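Local coordinates for protein putative oxidoreductase molybdopterin-binding subunit (Sulfolobus tokodaii, PDB 4ZOH) that probably acts as the molybdopterin-binding subunit of an oxidoreductase related to aldehyde oxidase and xanthine dehydrogenase, holding a pterin cytosine dinucleotide, at residues Lys142-Ala147 against Glu263-Lys268; Gly270-Ile275 against Tyr309-Ala314. One frame throughout, in Å; residues are numbered along the deposited sequence.

How the contacts relate
From the N terminus, the chain first runs through strand 129-138, one outer strand of a mixed five-stranded sheet. Helix 140-145 follows, and strand 149-161 forms the other outer edge. Contact 1 closes a long loop, bringing 142-147 against the end of strand 254-266. The chain then turns into strand 272-282. Contact 2 closes a shorter loop, from 270-275 across helix 288-304 to 309-314. The two loops lie in series and do not cross. Their contacts meet where strands 254-266 and 272-282 pair, with Ala-265 hydrogen-bonded through its backbone to Leu-273 and Gly-274. They tie helix 140-145 to strands 254-266 and 272-282 and to the loop leading into strand 313-321.

Contact 1: Lys142-Ala147 against Glu263-Lys268; sequences KAFKEA and EVAVKK
Phe-144, on helix 140-145, lays one face of its ring over Ala-265 of strand 254-266, so this is a helix packed on a beta sheet. The CH-pi contact is almost exactly centred. Ala-265 CB lies 3.6 Å from the Phe-144 ring centroid, 3° off the ring normal. The Phe-144 side chain has CG beside the backbone N (chi1 -76°), and from there the ring reaches the strand.

Other apolar packing is small: Ala-147 CB touches Ala-265 CB at 3.8 Å. Separately, the carbonyl O of Ala-143 rests on the same Ala-265 methyl.

Glu-263 meets the ring at its edge. Its CG is 3.3 Å from Phe-144 CE2, and its backbone O lies in the ring plane near CZ. The carboxylate is turned 74° from the ring. It is held by a salt bridge to Arg-276 and a hydrogen bond to Thr-150. Arg-276 also makes a cation-pi contact with Phe-144, so ring and acid share one partner.

Opposite charges lie near each other without meeting: Glu-146 OE1 is 5.3 Å from Lys-267 NZ. Glu-146 makes a long salt bridge to Lys-142. The extended Lys-267 chain runs past the backbone, with its CE 3.3 Å from Glu-146 O.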
loop_
_atom_site.group_PDB
_atom_site.type_symbol
_atom_site.label_atom_id
_atom_site.label_comp_id
_atom_site.label_asym_id
_atom_site.label_seq_id
_atom_site.Cartn_x
_atom_site.Cartn_y
_atom_site.Cartn_z
ATOM N N LYS A 142 1.309 -47.422 45.829
ATOM C CA LYS A 142 2.230 -47.210 46.907
ATOM C C LYS A 142 2.031 -45.855 47.592
ATOM O O LYS A 142 2.108 -45.780 48.846
ATOM C CB LYS A 142 3.660 -47.329 46.348
ATOM C CG LYS A 142 4.771 -47.006 47.335
ATOM C CD LYS A 142 6.130 -47.226 46.702
ATOM C CE LYS A 142 7.226 -47.223 47.771
ATOM N NZ LYS A 142 8.027 -45.982 47.708
ATOM N N ALA A 143 1.798 -44.798 46.785
ATOM C CA ALA A 143 1.498 -43.479 47.322
ATOM C C ALA A 143 0.266 -43.488 48.169
ATOM O O ALA A 143 0.268 -42.911 49.245
ATOM C CB ALA A 143 1.330 -42.413 46.201
ATOM N N PHE A 144 -0.825 -44.032 47.657
ATOM C CA PHE A 144 -2.043 -44.000 48.441
ATOM C C PHE A 144 -2.000 -45.044 49.582
ATOM O O PHE A 144 -2.764 -44.908 50.541
ATOM C CB PHE A 144 -3.304 -44.093 47.589
ATOM C CG PHE A 144 -3.641 -42.802 46.887
ATOM C CD1 PHE A 144 -2.852 -42.343 45.821
ATOM C CD2 PHE A 144 -4.707 -42.018 47.321
ATOM C CE1 PHE A 144 -3.126 -41.115 45.200
ATOM C CE2 PHE A 144 -4.970 -40.782 46.721
ATOM C CZ PHE A 144 -4.199 -40.336 45.648
ATOM N N LYS A 145 -1.098 -46.038 49.493
ATOM C CA LYS A 145 -0.951 -47.069 50.564
ATOM C C LYS A 145 -0.300 -46.427 51.790
ATOM O O LYS A 145 -0.868 -46.471 52.879
ATOM C CB LYS A 145 -0.120 -48.297 50.110
ATOM C CG LYS A 145 -0.272 -49.558 50.957
ATOM C CD LYS A 145 -1.585 -50.289 50.636
ATOM C CE LYS A 145 -2.147 -51.077 51.827
ATOM N NZ LYS A 145 -1.202 -52.125 52.320
ATOM N N GLU A 146 0.859 -45.808 51.551
ATOM C CA GLU A 146 1.700 -45.064 52.511
ATOM C C GLU A 146 1.161 -43.734 53.089
ATOM O O GLU A 146 1.852 -43.106 53.875
ATOM C CB GLU A 146 3.052 -44.769 51.862
ATOM C CG GLU A 146 3.938 -45.967 51.599
ATOM C CD GLU A 146 5.241 -45.598 50.893
ATOM O OE1 GLU A 146 5.374 -44.459 50.357
ATOM O OE2 GLU A 146 6.155 -46.456 50.856
ATOM N N ALA A 147 -0.034 -43.306 52.710
ATOM C CA ALA A 147 -0.526 -41.976 53.059
ATOM C C ALA A 147 -1.169 -42.028 54.399
ATOM O O ALA A 147 -1.856 -43.001 54.692
ATOM C CB ALA A 147 -1.560 -41.505 52.064
ATOM N N GLU A 263 -7.611 -36.079 44.184
ATOM C CA GLU A 263 -7.500 -36.566 45.522
ATOM C C GLU A 263 -6.027 -36.609 45.764
ATOM O O GLU A 263 -5.279 -37.125 44.938
ATOM C CB GLU A 263 -8.177 -37.956 45.677
ATOM C CG GLU A 263 -7.596 -38.860 46.777
ATOM C CD GLU A 263 -8.394 -40.151 47.020
ATOM O OE1 GLU A 263 -8.620 -40.515 48.219
ATOM O OE2 GLU A 263 -8.812 -40.795 46.025
ATOM N N VAL A 264 -5.583 -36.075 46.914
ATOM C CA VAL A 264 -4.126 -36.050 47.117
ATOM C C VAL A 264 -3.819 -36.935 48.326
ATOM O O VAL A 264 -4.551 -36.935 49.329
ATOM C CB VAL A 264 -3.558 -34.565 47.207
ATOM C CG1 VAL A 264 -4.209 -33.784 48.329
ATOM C CG2 VAL A 264 -2.058 -34.506 47.337
ATOM N N ALA A 265 -2.707 -37.641 48.203
ATOM C CA ALA A 265 -2.206 -38.472 49.245
ATOM C C ALA A 265 -0.990 -37.842 49.917
ATOM O O ALA A 265 0.096 -37.633 49.317
ATOM C CB ALA A 265 -1.858 -39.857 48.697
ATOM N N VAL A 266 -1.167 -37.600 51.214
ATOM C CA VAL A 266 -0.111 -36.979 51.999
ATOM C C VAL A 266 0.272 -37.732 53.267
ATOM O O VAL A 266 -0.591 -38.405 53.889
ATOM C CB VAL A 266 -0.509 -35.534 52.382
ATOM C CG1 VAL A 266 -0.797 -34.716 51.109
ATOM C CG2 VAL A 266 -1.689 -35.496 53.375
ATOM N N LYS A 267 1.547 -37.588 53.646
ATOM C CA LYS A 267 1.942 -37.758 55.062
ATOM C C LYS A 267 1.676 -36.519 55.936
ATOM O O LYS A 267 1.721 -35.347 55.470
ATOM C CB LYS A 267 3.350 -38.307 55.165
ATOM C CG LYS A 267 3.259 -39.832 55.242
ATOM C CD LYS A 267 4.514 -40.560 54.755
ATOM C CE LYS A 267 4.554 -41.990 55.307
ATOM N NZ LYS A 267 5.965 -42.477 55.264
ATOM N N LYS A 268 1.336 -36.780 57.198
ATOM C CA LYS A 268 1.032 -35.710 58.181
ATOM C C LYS A 268 2.145 -34.645 58.326
ATOM O O LYS A 268 1.859 -33.519 58.702
ATOM C CB LYS A 268 0.730 -36.301 59.568
ATOM C CG LYS A 268 -0.539 -37.112 59.647
ATOM C CD LYS A 268 -1.648 -36.325 60.293
ATOM C CE LYS A 268 -2.504 -37.306 61.061
ATOM N NZ LYS A 268 -3.919 -36.972 60.782
#

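Contact 2: Gly270-Ile275 against Tyr309-Ala314; sequences GTILGI and YKIIGA
Ile-311 runs alongside Ile-272, the two side chains heading in one direction. The touching atoms are methyls: Ile-311 CD1 sits 3.6 Å from Ile-272 CG2. The second branch of Ile-311 fills another hollow. With CG1 beside the backbone N (chi1 -65°), CG2 falls anti to that N and rests 4.1 Å from Gly-274 CA. An alanine here would lack both methyls, which would probably open a gap beside Ile-272 CG2 and over the bare backbone of Gly-274.

Ile-312 presses on the backbone instead. Its CG1 stands between the backbone N and the carbonyl carbon (chi1 69°) and packs 3.2 Å from Leu-273 O. That oxygen is also gripped by Ile-312 N at 2.6 Å, with an N-H...O angle of 161°. Gly-313 N adds a weak bond to it. The Leu-273 and Ile-312 side chains both reach Ala-143 on helix 140-145.

Strands 272-282 and 313-321 are the parallel strands of a beta-alpha-beta unit, joined through helix 288-304. Leu-273 and Gly-274 face Ala-265 as a classic beta bulge on the edge toward strand 254-266. Gly-274 and Gly-313 are paired in parallel register, backbone against backbone. Gly-274 CA comes to 3.0 Å from Gly-313 O. Gly-313 O accepts a hydrogen bond from Ile-275 N at 3.3 Å.

On the other face of the sheet, Ile-275 and Ala-314 stand next to each other. The Ala-314 methyl lies 3.4 Å from Ile-275 O, and Ala-314 CA approaches the same oxygen at 3.1 Å.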
loop_
_atom_site.group_PDB
_atom_site.type_symbol
_atom_site.label_atom_id
_atom_site.label_comp_id
_atom_site.label_asym_id
_atom_site.label_seq_id
_atom_site.Cartn_x
_atom_site.Cartn_y
_atom_site.Cartn_z
ATOM N N GLY A 270 3.378 -33.108 55.960
ATOM C CA GLY A 270 3.328 -32.401 54.670
ATOM C C GLY A 270 4.079 -32.977 53.476
ATOM O O GLY A 270 4.218 -32.284 52.454
ATOM N N THR A 271 4.584 -34.216 53.583
ATOM C CA THR A 271 5.012 -35.000 52.394
ATOM C C THR A 271 3.780 -35.212 51.478
ATOM O O THR A 271 2.703 -35.648 51.964
ATOM C CB THR A 271 5.732 -36.338 52.744
ATOM O OG1 THR A 271 6.871 -36.080 53.604
ATOM C CG2 THR A 271 6.257 -37.056 51.475
ATOM N N ILE A 272 3.919 -34.789 50.208
ATOM C CA ILE A 272 2.866 -35.012 49.180
ATOM C C ILE A 272 3.338 -36.262 48.469
ATOM O O ILE A 272 4.443 -36.300 47.911
ATOM C CB ILE A 272 2.690 -33.831 48.169
ATOM C CG1 ILE A 272 2.448 -32.458 48.846
ATOM C CG2 ILE A 272 1.602 -34.109 47.154
ATOM C CD1 ILE A 272 1.154 -32.269 49.567
ATOM N N LEU A 273 2.524 -37.309 48.502
ATOM C CA LEU A 273 3.000 -38.598 47.964
ATOM C C LEU A 273 2.536 -38.846 46.512
ATOM O O LEU A 273 3.324 -39.252 45.624
ATOM C CB LEU A 273 2.575 -39.748 48.898
ATOM C CG LEU A 273 3.148 -39.703 50.335
ATOM C CD1 LEU A 273 2.193 -40.419 51.291
ATOM C CD2 LEU A 273 4.549 -40.297 50.344
ATOM N N GLY A 274 1.259 -38.595 46.275
ATOM C CA GLY A 274 0.704 -38.909 45.011
ATOM C C GLY A 274 -0.623 -38.230 44.874
ATOM O O GLY A 274 -1.209 -37.755 45.902
ATOM N N ILE A 275 -1.083 -38.257 43.606
ATOM C CA ILE A 275 -2.369 -37.670 43.150
ATOM C C ILE A 275 -3.132 -38.568 42.169
ATOM O O ILE A 275 -2.572 -39.146 41.290
ATOM C CB ILE A 275 -2.180 -36.412 42.262
ATOM C CG1 ILE A 275 -0.962 -35.619 42.652
ATOM C CG2 ILE A 275 -3.467 -35.596 42.258
ATOM C CD1 ILE A 275 -1.226 -34.733 43.826
ATOM N N TYR A 309 7.728 -30.879 42.538
ATOM C CA TYR A 309 7.690 -31.813 43.667
ATOM C C TYR A 309 8.204 -33.265 43.446
ATOM O O TYR A 309 8.186 -33.829 42.329
ATOM C CB TYR A 309 6.313 -31.794 44.270
ATOM C CG TYR A 309 5.909 -30.382 44.551
ATOM C CD1 TYR A 309 6.644 -29.591 45.438
ATOM C CD2 TYR A 309 4.865 -29.783 43.863
ATOM C CE1 TYR A 309 6.295 -28.287 45.684
ATOM C CE2 TYR A 309 4.502 -28.476 44.096
ATOM C CZ TYR A 309 5.247 -27.716 44.988
ATOM O OH TYR A 309 4.896 -26.411 45.272
ATOM N N LYS A 310 8.652 -33.887 44.530
ATOM C CA LYS A 310 9.211 -35.239 44.428
ATOM C C LYS A 310 8.044 -36.259 44.560
ATOM O O LYS A 310 8.094 -37.140 45.392
ATOM C CB LYS A 310 10.324 -35.397 45.473
ATOM C CG LYS A 310 11.622 -34.612 45.219
ATOM C CD LYS A 310 12.676 -34.714 46.360
ATOM C CE LYS A 310 12.093 -34.528 47.770
ATOM N NZ LYS A 310 13.114 -34.004 48.742
ATOM N N ILE A 311 7.009 -36.113 43.725
ATOM C CA ILE A 311 5.771 -36.940 43.741
ATOM C C ILE A 311 6.140 -38.429 43.489
ATOM O O ILE A 311 7.014 -38.741 42.648
ATOM C CB ILE A 311 4.751 -36.472 42.617
ATOM C CG1 ILE A 311 4.236 -35.061 42.862
ATOM C CG2 ILE A 311 3.547 -37.384 42.404
ATOM C CD1 ILE A 311 3.461 -34.836 44.143
ATOM N N ILE A 312 5.487 -39.356 44.166
ATOM C CA ILE A 312 5.958 -40.752 43.939
ATOM C C ILE A 312 5.098 -41.486 42.908
ATOM O O ILE A 312 5.635 -42.233 42.139
ATOM C CB ILE A 312 6.334 -41.548 45.236
ATOM C CG1 ILE A 312 5.104 -41.865 46.092
ATOM C CG2 ILE A 312 7.389 -40.807 46.071
ATOM C CD1 ILE A 312 4.661 -43.295 45.890
ATOM N N GLY A 313 3.793 -41.244 42.885
ATOM C CA GLY A 313 2.977 -41.718 41.759
ATOM C C GLY A 313 1.772 -40.844 41.453
ATOM O O GLY A 313 1.278 -40.151 42.338
ATOM N N ALA A 314 1.270 -40.900 40.218
ATOM C CA ALA A 314 -0.010 -40.233 39.901
ATOM C C ALA A 314 -0.793 -40.988 38.830
ATOM O O ALA A 314 -0.222 -41.648 37.983
ATOM C CB ALA A 314 0.257 -38.790 39.424
#